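Side-chain contacts in hypothetical protein PH1505 (Pyrococcus horikoshii, PDB 2CYJ), which is of unknown function but belongs to the DUF498/DUF598 family, whose members share the Mth938-like fold: residues 4-9 with 92-97; 11-16 with 20-25; 62-67 with 74-79. All coordinates share one frame; numbering follows the deposited sequence.

How the interactions relate
Following the chain from the N terminus, residues 4-9 open the long loop that interaction 1 closes only when the chain reaches 92-97. Both other contacts nest inside it, in series: interaction 2 closes a short loop between 11-16 and 20-25, and interaction 3 closes another between 62-67 and 74-79. Interaction 1 ties the small antiparallel sheet to helix 94-104, interaction 2 ties it to strand 22-24 of the five-stranded sheet, and interaction 3 lays 74-76 on that larger sheet. Interactions 1 and 2 share the pairing of strands 3-7 and 10-13, interactions 1 and 3 meet where Lys92 pairs with Val66, while interactions 2 and 3 do not touch.

Interaction 1 (4-9 with 92-97); sequences EEVRFG and KPTKEA. With SO4 (sulfate ion), chain C.
Val6 and Lys95 run past each other in opposite directions, the lysine chain lying alongside one branch of the valine before its end turns to the backbone. Val6 holds CG1 anti to its own N (chi1 -180°), and this methyl packs 3.9 Å from CE of Lys95 and 4.1 Å from CA of the same lysine. A bend at chi3 (-70°) brings the ammonium group to the outer edge of the strand, where Lys95 NZ donates a hydrogen bond of 3.0 Å to Val6 O, the donor tilted 31° from the carbonyl plane. The aliphatic part of the lysine thus packs on the residue whose carbonyl its tip grips. Deeper in, Thr94 CG2 comes within 4.5 Å of Val6 CG1, while its hydroxyl bonds to His115 O and Gly69 N. The contact joins an edge strand of the three-stranded antiparallel sheet to the first turn of helix 94-104, which Pro93 precedes as N-cap; a classic beta bulge at Glu4 and Glu5, opposite Lys12, lies just upstream of Val6. Away from the strand, Lys92 NZ reaches a sulfate ion, probably from the crystallisation liquor, through weak hydrogen bonds to O1 (2.9 Å) and O4 (3.0 Å). A methionine in place of Lys92 would probably leave those two sulfate oxygens without this donor and its balancing charge. The same sulfate lies beside Glu96, whose side chain extends outward from the helix.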
ATOM      1  N   GLU A   4       9.676   9.063   8.224  1.00  6.94           N
ATOM      2  CA  GLU A   4      11.017   9.398   8.694  1.00  8.92           C
ATOM      3  C   GLU A   4      12.164   8.556   8.147  1.00  9.68           C
ATOM      4  O   GLU A   4      13.269   9.068   7.959  1.00 13.02           O
ATOM      5  CB  GLU A   4      11.077   9.337  10.225  1.00 11.03           C
ATOM      6  CG  GLU A   4      10.266  10.394  10.989  1.00 12.69           C
ATOM      7  CD  GLU A   4       8.816   9.989  11.237  1.00 14.39           C
ATOM      8  OE1 GLU A   4       8.536   8.773  11.354  1.00  8.94           O
ATOM      9  OE2 GLU A   4       7.956  10.894  11.336  1.00 13.33           O
ATOM     10  N   GLU A   5      11.921   7.268   7.925  1.00  6.56           N
ATOM     11  CA  GLU A   5      12.958   6.363   7.427  1.00  9.58           C
ATOM     12  C   GLU A   5      12.333   5.283   6.558  1.00  8.05           C
ATOM     13  O   GLU A   5      11.248   4.810   6.848  1.00  7.69           O
ATOM     14  CB  GLU A   5      13.662   5.627   8.583  1.00 13.19           C
ATOM     15  CG  GLU A   5      14.691   6.418   9.365  1.00 22.20           C
ATOM     16  CD  GLU A   5      15.742   7.046   8.465  1.00 28.51           C
ATOM     17  OE1 GLU A   5      16.296   6.342   7.604  1.00 34.08           O
ATOM     18  OE2 GLU A   5      16.012   8.253   8.644  1.00 38.87           O
ATOM     19  N   VAL A   6      13.056   4.897   5.500  1.00  5.81           N
ATOM     20  CA  VAL A   6      12.583   3.851   4.608  1.00  6.06           C
ATOM     21  C   VAL A   6      13.776   2.997   4.208  1.00  6.39           C
ATOM     22  O   VAL A   6      14.748   3.499   3.653  1.00  7.06           O
ATOM     23  CB  VAL A   6      11.924   4.441   3.338  1.00  4.05           C
ATOM     24  CG1 VAL A   6      11.436   3.326   2.431  1.00  5.89           C
ATOM     25  CG2 VAL A   6      10.743   5.322   3.740  1.00  4.82           C
ATOM     26  N   ARG A   7      13.711   1.710   4.522  1.00  7.16           N
ATOM     27  CA  ARG A   7      14.776   0.796   4.147  1.00  6.45           C
ATOM     28  C   ARG A   7      14.150  -0.571   3.949  1.00  4.89           C
ATOM     29  O   ARG A   7      12.994  -0.789   4.307  1.00  6.14           O
ATOM     30  CB  ARG A   7      15.861   0.743   5.229  1.00 11.08           C
ATOM     31  CG  ARG A   7      15.523  -0.092   6.442  1.00 10.87           C
ATOM     32  CD  ARG A   7      16.586   0.080   7.521  1.00 12.41           C
ATOM     33  NE  ARG A   7      16.535   1.419   8.100  1.00 12.41           N
ATOM     34  CZ  ARG A   7      17.522   2.312   8.040  1.00 12.05           C
ATOM     35  NH1 ARG A   7      18.662   2.024   7.422  1.00 16.96           N
ATOM     36  NH2 ARG A   7      17.358   3.506   8.596  1.00 19.69           N
ATOM     37  N   PHE A   8      14.899  -1.484   3.350  1.00  5.36           N
ATOM     38  CA  PHE A   8      14.390  -2.822   3.126  1.00  5.05           C
ATOM     39  C   PHE A   8      13.960  -3.444   4.453  1.00  6.06           C
ATOM     40  O   PHE A   8      14.749  -3.513   5.398  1.00  5.00           O
ATOM     41  CB  PHE A   8      15.474  -3.673   2.451  1.00  6.39           C
ATOM     42  CG  PHE A   8      15.015  -5.047   2.065  1.00  5.25           C
ATOM     43  CD1 PHE A   8      15.138  -6.115   2.948  1.00  5.67           C
ATOM     44  CD2 PHE A   8      14.444  -5.272   0.819  1.00  9.20           C
ATOM     45  CE1 PHE A   8      14.695  -7.390   2.590  1.00  7.08           C
ATOM     46  CE2 PHE A   8      13.997  -6.541   0.451  1.00  6.46           C
ATOM     47  CZ  PHE A   8      14.124  -7.602   1.339  1.00  4.15           C
ATOM     48  N   GLY A   9      12.698  -3.873   4.512  1.00  4.74           N
ATOM     49  CA  GLY A   9      12.148  -4.510   5.696  1.00  5.61           C
ATOM     50  C   GLY A   9      11.763  -3.627   6.868  1.00  4.37           C
ATOM     51  O   GLY A   9      11.277  -4.135   7.880  1.00  4.24           O
ATOM     52  N   LYS A  92       4.445   1.805  -7.654  1.00  3.86           N
ATOM     53  CA  LYS A  92       5.876   2.091  -7.777  1.00  4.35           C
ATOM     54  C   LYS A  92       6.675   1.398  -6.688  1.00  3.95           C
ATOM     55  O   LYS A  92       6.137   1.104  -5.621  1.00  5.52           O
ATOM     56  CB  LYS A  92       6.148   3.592  -7.634  1.00  5.42           C
ATOM     57  CG  LYS A  92       5.489   4.469  -8.686  1.00  6.37           C
ATOM     58  CD  LYS A  92       6.035   4.174 -10.056  1.00  9.49           C
ATOM     59  CE  LYS A  92       5.193   4.861 -11.113  1.00 19.78           C
ATOM     60  NZ  LYS A  92       5.781   4.682 -12.464  1.00 21.92           N
ATOM     61  N   PRO A  93       7.971   1.124  -6.942  1.00  3.73           N
ATOM     62  CA  PRO A  93       8.803   0.479  -5.922  1.00  5.03           C
ATOM     63  C   PRO A  93       8.655   1.324  -4.652  1.00  3.14           C
ATOM     64  O   PRO A  93       8.484   2.547  -4.704  1.00  2.99           O
ATOM     65  CB  PRO A  93      10.194   0.516  -6.539  1.00  4.21           C
ATOM     66  CG  PRO A  93       9.880   0.332  -8.022  1.00  5.89           C
ATOM     67  CD  PRO A  93       8.711   1.278  -8.209  1.00  4.53           C
ATOM     68  N   THR A  94       8.749   0.659  -3.512  1.00  1.95           N
ATOM     69  CA  THR A  94       8.476   1.299  -2.250  1.00  3.57           C
ATOM     70  C   THR A  94       9.126   2.598  -1.847  1.00  3.38           C
ATOM     71  O   THR A  94       8.428   3.476  -1.340  1.00  3.94           O
ATOM     72  CB  THR A  94       8.593   0.256  -1.145  1.00  5.32           C
ATOM     73  OG1 THR A  94       7.562  -0.711  -1.361  1.00  4.74           O
ATOM     74  CG2 THR A  94       8.406   0.872   0.245  1.00  3.94           C
ATOM     75  N   LYS A  95      10.424   2.772  -2.066  1.00  4.30           N
ATOM     76  CA  LYS A  95      10.992   4.038  -1.628  1.00  5.83           C
ATOM     77  C   LYS A  95      10.456   5.194  -2.463  1.00  5.22           C
ATOM     78  O   LYS A  95      10.120   6.248  -1.919  1.00  5.21           O
ATOM     79  CB  LYS A  95      12.521   4.007  -1.631  1.00  7.35           C
ATOM     80  CG  LYS A  95      13.096   5.232  -0.908  1.00  8.84           C
ATOM     81  CD  LYS A  95      14.559   5.091  -0.547  1.00 15.96           C
ATOM     82  CE  LYS A  95      14.785   4.071   0.551  1.00 10.06           C
ATOM     83  NZ  LYS A  95      16.149   4.273   1.138  1.00 15.81           N
ATOM     84  N   GLU A  96      10.350   4.998  -3.775  1.00  3.18           N
ATOM     85  CA  GLU A  96       9.804   6.046  -4.630  1.00  5.12           C
ATOM     86  C   GLU A  96       8.335   6.258  -4.262  1.00  4.10           C
ATOM     87  O   GLU A  96       7.864   7.391  -4.163  1.00  4.82           O
ATOM     88  CB  GLU A  96       9.902   5.654  -6.106  1.00  6.21           C
ATOM     89  CG  GLU A  96       9.156   6.637  -7.013  1.00  7.14           C
ATOM     90  CD  GLU A  96       9.105   6.229  -8.473  1.00  8.68           C
ATOM     91  OE1 GLU A  96       9.420   5.069  -8.803  1.00  7.20           O
ATOM     92  OE2 GLU A  96       8.721   7.081  -9.296  1.00 10.32           O
ATOM     93  N   ALA A  97       7.606   5.167  -4.048  1.00  4.53           N
ATOM     94  CA  ALA A  97       6.193   5.279  -3.707  1.00  3.34           C
ATOM     95  C   ALA A  97       5.965   6.097  -2.436  1.00  3.61           C
ATOM     96  O   ALA A  97       5.056   6.919  -2.390  1.00  3.86           O
ATOM     97  CB  ALA A  97       5.563   3.888  -3.570  1.00  5.08           C
TER
HETATM   98  S   SO4 C2001       7.627   7.365 -12.587  0.70 31.55           S
HETATM   99  O1  SO4 C2001       6.345   7.450 -11.865  0.70 33.60           O
HETATM  100  O2  SO4 C2001       8.159   8.729 -12.770  0.70 29.94           O
HETATM  101  O3  SO4 C2001       8.563   6.538 -11.806  0.70 22.50           O
HETATM  102  O4  SO4 C2001       7.421   6.732 -13.903  0.70 33.15           O

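Interaction 2 (11-16 with 20-25); sequences VKIDGK and HDIVIY
Val11 and Ile13, on the central strand of the small antiparallel sheet, face Ile22 and Ile24 of strand 22-24, part of the five-stranded mixed sheet, so the contact is a seam between the two sheets. The axes of 11-13 and 22-24 stand 11.2 Å apart and run 30° from parallel, a spacing bridged by side chains. Ile13 CD1 is the meeting point: it lies 3.8 Å from Ile22 CD1 and 4.0 Å from Ile24 CD1. The two isoleucine partners arrive differently, Ile24 meeting Ile13 tip to tip while Ile22 slants across it. In Ile22, CG1 sits between the backbone N and the carbonyl carbon (chi1 58°), which carries CD1 out to Ile13 and also to within 4.3 Å of Val11 CG2. Beyond Ile13 the chain reverses through a type I' turn to Lys16, and Phe18 of the returning strand packs on both Val11 and Ile13. Just ahead of Ile22, the Asp21 carboxylate takes no part in the seam; it forms a salt bridge with Arg33 and hydrogen bonds with His115 and Val116. With all four touching residues buried and only methyl ends meeting, the sheets are held here by dispersion and the exclusion of water rather than by directional bonds.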
ATOM      1  N   VAL A  11      10.163   0.477   7.863  1.00  4.09           N
ATOM      2  CA  VAL A  11       9.827   1.869   7.602  1.00  3.51           C
ATOM      3  C   VAL A  11       9.422   2.540   8.911  1.00  5.71           C
ATOM      4  O   VAL A  11       8.800   1.910   9.769  1.00  6.26           O
ATOM      5  CB  VAL A  11       8.688   2.021   6.562  1.00  5.10           C
ATOM      6  CG1 VAL A  11       9.132   1.415   5.230  1.00  5.26           C
ATOM      7  CG2 VAL A  11       7.406   1.382   7.071  1.00  6.12           C
ATOM      8  N   LYS A  12       9.819   3.802   9.080  1.00  4.87           N
ATOM      9  CA  LYS A  12       9.482   4.568  10.281  1.00  4.40           C
ATOM     10  C   LYS A  12       8.505   5.639   9.820  1.00  4.43           C
ATOM     11  O   LYS A  12       8.860   6.512   9.025  1.00  5.34           O
ATOM     12  CB  LYS A  12      10.722   5.220  10.902  1.00  5.53           C
ATOM     13  CG  LYS A  12      10.435   5.905  12.240  1.00  7.94           C
ATOM     14  CD  LYS A  12      11.690   6.535  12.818  1.00  8.68           C
ATOM     15  CE  LYS A  12      11.365   7.456  13.982  1.00  9.85           C
ATOM     16  NZ  LYS A  12      12.635   7.978  14.569  1.00 12.65           N
ATOM     17  N   ILE A  13       7.271   5.544  10.300  1.00  4.20           N
ATOM     18  CA  ILE A  13       6.214   6.467   9.920  1.00  5.17           C
ATOM     19  C   ILE A  13       5.470   6.891  11.185  1.00  3.78           C
ATOM     20  O   ILE A  13       5.148   6.049  12.030  1.00  3.94           O
ATOM     21  CB  ILE A  13       5.264   5.777   8.908  1.00  5.49           C
ATOM     22  CG1 ILE A  13       6.051   5.446   7.634  1.00  6.73           C
ATOM     23  CG2 ILE A  13       4.070   6.675   8.601  1.00  8.07           C
ATOM     24  CD1 ILE A  13       5.248   4.720   6.560  1.00  9.90           C
ATOM     25  N   ASP A  14       5.212   8.195  11.312  1.00  4.16           N
ATOM     26  CA  ASP A  14       4.549   8.754  12.492  1.00  4.58           C
ATOM     27  C   ASP A  14       5.369   8.421  13.736  1.00  5.38           C
ATOM     28  O   ASP A  14       4.835   8.313  14.850  1.00  7.39           O
ATOM     29  CB  ASP A  14       3.122   8.217  12.643  1.00  5.01           C
ATOM     30  CG  ASP A  14       2.159   8.821  11.645  1.00  4.64           C
ATOM     31  OD1 ASP A  14       0.945   8.525  11.748  1.00  6.54           O
ATOM     32  OD2 ASP A  14       2.600   9.586  10.760  1.00  5.49           O
ATOM     33  N   GLY A  15       6.670   8.243  13.523  1.00  5.36           N
ATOM     34  CA  GLY A  15       7.591   7.952  14.613  1.00  6.39           C
ATOM     35  C   GLY A  15       7.655   6.513  15.071  1.00  6.60           C
ATOM     36  O   GLY A  15       8.433   6.176  15.972  1.00  9.22           O
ATOM     37  N   LYS A  16       6.852   5.660  14.448  1.00  5.52           N
ATOM     38  CA  LYS A  16       6.802   4.250  14.811  1.00  6.29           C
ATOM     39  C   LYS A  16       7.504   3.381  13.776  1.00  5.02           C
ATOM     40  O   LYS A  16       7.431   3.654  12.586  1.00  4.98           O
ATOM     41  CB  LYS A  16       5.344   3.812  14.956  1.00  9.28           C
ATOM     42  CG  LYS A  16       4.616   4.490  16.116  1.00 13.90           C
ATOM     43  CD  LYS A  16       3.128   4.150  16.155  1.00 18.94           C
ATOM     44  CE  LYS A  16       2.386   4.754  14.970  1.00 26.52           C
ATOM     45  NZ  LYS A  16       0.936   4.402  14.964  1.00 32.83           N
ATOM     46  N   HIS A  20       7.121  -4.664   8.862  1.00  3.98           N
ATOM     47  CA  HIS A  20       6.205  -5.467   8.071  1.00  2.96           C
ATOM     48  C   HIS A  20       5.344  -4.547   7.213  1.00  3.30           C
ATOM     49  O   HIS A  20       5.352  -3.322   7.389  1.00  4.05           O
ATOM     50  CB  HIS A  20       5.316  -6.278   9.017  1.00  3.29           C
ATOM     51  CG  HIS A  20       4.533  -5.430   9.971  1.00  5.04           C
ATOM     52  ND1 HIS A  20       3.380  -4.773   9.597  1.00  6.56           N
ATOM     53  CD2 HIS A  20       4.752  -5.102  11.265  1.00  5.85           C
ATOM     54  CE1 HIS A  20       2.923  -4.075  10.622  1.00  5.24           C
ATOM     55  NE2 HIS A  20       3.735  -4.257  11.647  1.00  8.02           N
ATOM     56  N   ASP A  21       4.589  -5.143   6.297  1.00  2.74           N
ATOM     57  CA  ASP A  21       3.734  -4.388   5.396  1.00  3.11           C
ATOM     58  C   ASP A  21       2.623  -3.655   6.135  1.00  3.13           C
ATOM     59  O   ASP A  21       2.107  -4.137   7.150  1.00  4.25           O
ATOM     60  CB  ASP A  21       3.118  -5.326   4.360  1.00  4.48           C
ATOM     61  CG  ASP A  21       4.136  -5.874   3.380  1.00  4.50           C
ATOM     62  OD1 ASP A  21       5.354  -5.646   3.545  1.00  5.35           O
ATOM     63  OD2 ASP A  21       3.705  -6.550   2.431  1.00  4.27           O
ATOM     64  N   ILE A  22       2.234  -2.506   5.600  1.00  2.48           N
ATOM     65  CA  ILE A  22       1.188  -1.700   6.211  1.00  3.22           C
ATOM     66  C   ILE A  22       0.256  -1.079   5.188  1.00  3.96           C
ATOM     67  O   ILE A  22       0.560  -1.017   3.993  1.00  4.61           O
ATOM     68  CB  ILE A  22       1.772  -0.533   7.069  1.00  3.77           C
ATOM     69  CG1 ILE A  22       2.664   0.376   6.214  1.00  6.01           C
ATOM     70  CG2 ILE A  22       2.553  -1.101   8.254  1.00  7.26           C
ATOM     71  CD1 ILE A  22       3.141   1.635   6.946  1.00  8.07           C
ATOM     72  N   VAL A  23      -0.892  -0.643   5.695  1.00  3.86           N
ATOM     73  CA  VAL A  23      -1.904   0.048   4.921  1.00  3.08           C
ATOM     74  C   VAL A  23      -2.097   1.398   5.612  1.00  4.29           C
ATOM     75  O   VAL A  23      -2.299   1.464   6.827  1.00  4.38           O
ATOM     76  CB  VAL A  23      -3.244  -0.726   4.907  1.00  4.15           C
ATOM     77  CG1 VAL A  23      -4.309   0.069   4.158  1.00  5.37           C
ATOM     78  CG2 VAL A  23      -3.044  -2.074   4.243  1.00  5.74           C
ATOM     79  N   ILE A  24      -1.973   2.476   4.847  1.00  4.44           N
ATOM     80  CA  ILE A  24      -2.161   3.816   5.376  1.00  3.45           C
ATOM     81  C   ILE A  24      -3.446   4.335   4.737  1.00  3.69           C
ATOM     82  O   ILE A  24      -3.531   4.476   3.511  1.00  3.99           O
ATOM     83  CB  ILE A  24      -0.993   4.753   5.005  1.00  4.42           C
ATOM     84  CG1 ILE A  24       0.326   4.176   5.534  1.00  4.55           C
ATOM     85  CG2 ILE A  24      -1.246   6.142   5.577  1.00  6.19           C
ATOM     86  CD1 ILE A  24       1.576   4.837   4.952  1.00  6.72           C
ATOM     87  N   TYR A  25      -4.454   4.574   5.567  1.00  4.54           N
ATOM     88  CA  TYR A  25      -5.738   5.077   5.100  1.00  4.81           C
ATOM     89  C   TYR A  25      -5.693   6.583   4.865  1.00  5.19           C
ATOM     90  O   TYR A  25      -4.824   7.273   5.385  1.00  5.19           O
ATOM     91  CB  TYR A  25      -6.811   4.715   6.127  1.00  5.52           C
ATOM     92  CG  TYR A  25      -7.055   3.229   6.153  1.00  8.68           C
ATOM     93  CD1 TYR A  25      -7.931   2.646   5.242  1.00  8.28           C
ATOM     94  CD2 TYR A  25      -6.345   2.391   7.017  1.00  6.13           C
ATOM     95  CE1 TYR A  25      -8.098   1.277   5.175  1.00  9.62           C
ATOM     96  CE2 TYR A  25      -6.505   0.996   6.955  1.00  9.21           C
ATOM     97  CZ  TYR A  25      -7.389   0.457   6.023  1.00  9.49           C
ATOM     98  OH  TYR A  25      -7.572  -0.904   5.916  1.00 13.48           O
TER

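Interaction 3 (62-67 with 74-79); sequences DVLLVG and LSLLPE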
ATOM      1  N   ASP A  62      -9.423   8.830  -3.436  1.00  6.58           N
ATOM      2  CA  ASP A  62      -9.273   9.247  -4.827  1.00  5.08           C
ATOM      3  C   ASP A  62      -8.148   8.483  -5.499  1.00  5.65           C
ATOM      4  O   ASP A  62      -8.191   8.189  -6.695  1.00  5.60           O
ATOM      5  CB  ASP A  62      -8.913  10.737  -4.893  1.00  9.37           C
ATOM      6  CG  ASP A  62      -9.936  11.622  -4.212  1.00 10.15           C
ATOM      7  OD1 ASP A  62     -11.129  11.522  -4.571  1.00 12.52           O
ATOM      8  OD2 ASP A  62      -9.543  12.418  -3.326  1.00 10.36           O
ATOM      9  N   VAL A  63      -7.141   8.159  -4.702  1.00  5.27           N
ATOM     10  CA  VAL A  63      -5.942   7.516  -5.192  1.00  5.92           C
ATOM     11  C   VAL A  63      -5.566   6.276  -4.411  1.00  4.22           C
ATOM     12  O   VAL A  63      -5.606   6.302  -3.184  1.00  5.73           O
ATOM     13  CB  VAL A  63      -4.742   8.491  -5.054  1.00  5.06           C
ATOM     14  CG1 VAL A  63      -3.450   7.828  -5.532  1.00  6.36           C
ATOM     15  CG2 VAL A  63      -5.006   9.780  -5.821  1.00 10.02           C
ATOM     16  N   LEU A  64      -5.239   5.197  -5.119  1.00  5.08           N
ATOM     17  CA  LEU A  64      -4.719   3.986  -4.482  1.00  2.59           C
ATOM     18  C   LEU A  64      -3.241   3.994  -4.870  1.00  6.17           C
ATOM     19  O   LEU A  64      -2.896   3.954  -6.060  1.00  7.50           O
ATOM     20  CB  LEU A  64      -5.358   2.690  -5.008  1.00  5.44           C
ATOM     21  CG  LEU A  64      -4.607   1.434  -4.511  1.00  4.37           C
ATOM     22  CD1 LEU A  64      -4.747   1.274  -2.995  1.00  8.05           C
ATOM     23  CD2 LEU A  64      -5.126   0.201  -5.227  1.00  7.21           C
ATOM     24  N   LEU A  65      -2.375   4.080  -3.866  1.00  5.74           N
ATOM     25  CA  LEU A  65      -0.933   4.094  -4.080  1.00  3.87           C
ATOM     26  C   LEU A  65      -0.345   2.815  -3.507  1.00  5.14           C
ATOM     27  O   LEU A  65      -0.510   2.512  -2.324  1.00  6.62           O
ATOM     28  CB  LEU A  65      -0.313   5.325  -3.408  1.00  4.67           C
ATOM     29  CG  LEU A  65       1.208   5.553  -3.502  1.00  9.66           C
ATOM     30  CD1 LEU A  65       1.926   4.737  -2.438  0.50 14.02           C
ATOM     31  CD2 LEU A  65       1.703   5.230  -4.901  0.50 14.91           C
ATOM     32  N   VAL A  66       0.330   2.053  -4.357  1.00  5.09           N
ATOM     33  CA  VAL A  66       0.932   0.807  -3.910  1.00  4.36           C
ATOM     34  C   VAL A  66       2.449   0.846  -3.992  1.00  5.41           C
ATOM     35  O   VAL A  66       3.008   1.125  -5.056  1.00  7.01           O
ATOM     36  CB  VAL A  66       0.439  -0.409  -4.753  1.00  3.99           C
ATOM     37  CG1 VAL A  66       1.020  -1.715  -4.201  1.00  4.36           C
ATOM     38  CG2 VAL A  66      -1.091  -0.473  -4.748  1.00  7.17           C
ATOM     39  N   GLY A  67       3.095   0.606  -2.852  1.00  4.70           N
ATOM     40  CA  GLY A  67       4.548   0.505  -2.772  1.00  4.62           C
ATOM     41  C   GLY A  67       4.747  -0.981  -3.041  1.00  4.91           C
ATOM     42  O   GLY A  67       4.439  -1.836  -2.197  1.00  4.48           O
ATOM     43  N   LEU A  74       6.031  -6.866  -6.140  1.00  7.66           N
ATOM     44  CA  LEU A  74       4.611  -7.072  -5.887  1.00  6.52           C
ATOM     45  C   LEU A  74       3.791  -6.362  -6.951  1.00  8.92           C
ATOM     46  O   LEU A  74       4.200  -5.333  -7.472  1.00  9.66           O
ATOM     47  CB  LEU A  74       4.222  -6.502  -4.520  1.00  7.06           C
ATOM     48  CG  LEU A  74       2.717  -6.472  -4.229  1.00  8.70           C
ATOM     49  CD1 LEU A  74       2.173  -7.886  -4.192  1.00 19.83           C
ATOM     50  CD2 LEU A  74       2.459  -5.758  -2.910  1.00 17.58           C
ATOM     51  N   SER A  75       2.631  -6.901  -7.287  1.00 13.00           N
ATOM     52  CA  SER A  75       1.787  -6.212  -8.245  1.00 14.31           C
ATOM     53  C   SER A  75       0.337  -6.550  -7.979  1.00 10.34           C
ATOM     54  O   SER A  75       0.037  -7.595  -7.400  1.00 12.02           O
ATOM     55  CB  SER A  75       2.153  -6.587  -9.680  1.00 20.94           C
ATOM     56  OG  SER A  75       1.845  -7.939  -9.943  1.00 20.00           O
ATOM     57  N   LEU A  76      -0.548  -5.643  -8.378  1.00 11.47           N
ATOM     58  CA  LEU A  76      -1.985  -5.840  -8.234  1.00 11.91           C
ATOM     59  C   LEU A  76      -2.457  -6.756  -9.350  1.00 12.58           C
ATOM     60  O   LEU A  76      -2.078  -6.571 -10.510  1.00 13.59           O
ATOM     61  CB  LEU A  76      -2.731  -4.512  -8.389  1.00 10.53           C
ATOM     62  CG  LEU A  76      -2.629  -3.444  -7.306  1.00 12.73           C
ATOM     63  CD1 LEU A  76      -3.276  -2.159  -7.795  1.00 13.82           C
ATOM     64  CD2 LEU A  76      -3.310  -3.944  -6.042  1.00 15.61           C
ATOM     65  N   LEU A  77      -3.281  -7.741  -9.015  1.00 10.39           N
ATOM     66  CA  LEU A  77      -3.810  -8.623 -10.043  1.00 14.45           C
ATOM     67  C   LEU A  77      -4.795  -7.797 -10.864  1.00 12.98           C
ATOM     68  O   LEU A  77      -5.284  -6.761 -10.410  1.00 11.25           O
ATOM     69  CB  LEU A  77      -4.527  -9.817  -9.414  1.00 12.82           C
ATOM     70  CG  LEU A  77      -3.636 -10.934  -8.871  1.00 16.98           C
ATOM     71  CD1 LEU A  77      -4.497 -12.001  -8.223  1.00 19.66           C
ATOM     72  CD2 LEU A  77      -2.811 -11.530 -10.013  1.00 16.89           C
ATOM     73  N   PRO A  78      -5.086  -8.231 -12.095  1.00 14.39           N
ATOM     74  CA  PRO A  78      -6.027  -7.494 -12.941  1.00 14.36           C
ATOM     75  C   PRO A  78      -7.386  -7.274 -12.263  1.00 10.96           C
ATOM     76  O   PRO A  78      -7.980  -6.198 -12.369  1.00 10.76           O
ATOM     77  CB  PRO A  78      -6.130  -8.381 -14.177  1.00 12.53           C
ATOM     78  CG  PRO A  78      -4.743  -8.954 -14.277  1.00 16.22           C
ATOM     79  CD  PRO A  78      -4.452  -9.333 -12.842  1.00 15.69           C
ATOM     80  N   GLU A  79      -7.859  -8.297 -11.555  1.00 13.80           N
ATOM     81  CA  GLU A  79      -9.140  -8.243 -10.859  1.00 14.43           C
ATOM     82  C   GLU A  79      -9.099  -7.215  -9.730  1.00 10.70           C
ATOM     83  O   GLU A  79     -10.120  -6.619  -9.384  1.00 11.53           O
ATOM     84  CB  GLU A  79      -9.482  -9.630 -10.306  1.00 19.73           C
ATOM     85  CG  GLU A  79      -9.198 -10.772 -11.287  1.00 30.66           C
ATOM     86  CD  GLU A  79      -7.707 -10.951 -11.568  1.00 26.25           C
ATOM     87  OE1 GLU A  79      -6.947 -11.202 -10.614  1.00 36.07           O
ATOM     88  OE2 GLU A  79      -7.299 -10.837 -12.741  1.00 36.87           O
TER
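Residues 64-67 and 74-76 run in nearly opposite directions, 166° apart, but their backbones are too distant to pair: the CA atoms of Val66 and Ser75 are 8.3 Å from each other. The first segment lies on strand 63-68 of the mixed sheet, whose strand order 2-1-5-3-4 fits the Mth938-like fold; the second carries a short strand, paired with 47-48, that lies over one face of that sheet, and then enters helix 78-83 with Leu77 as N-cap. Alternation along the strand sends Leu64 and Val66 to this face, whereas Leu65 points to the other face. Leu76 does most of the bridging. Its CG stands anti to the carbonyl carbon (chi1 -71°), and the chain reaches inward until CD1 meets two residues of the strand. Leu64 approaches tip to tip, its CD2 3.9 Å from Leu76 CD1; Val66 lies across the leucine instead, and its CG2 is 4.1 Å from the same methyl. Leu76 CD1 is thus shared by two residues two places apart on the strand. Val89 and Leu48 also pack on Leu76, and its backbone N bonds to the carboxylate of Glu91. Toward the start of 74-79 the contact is looser: Leu74 CD2 is 4.5 Å from Val66 CG1 and also 4.5 Å from Gly67 O.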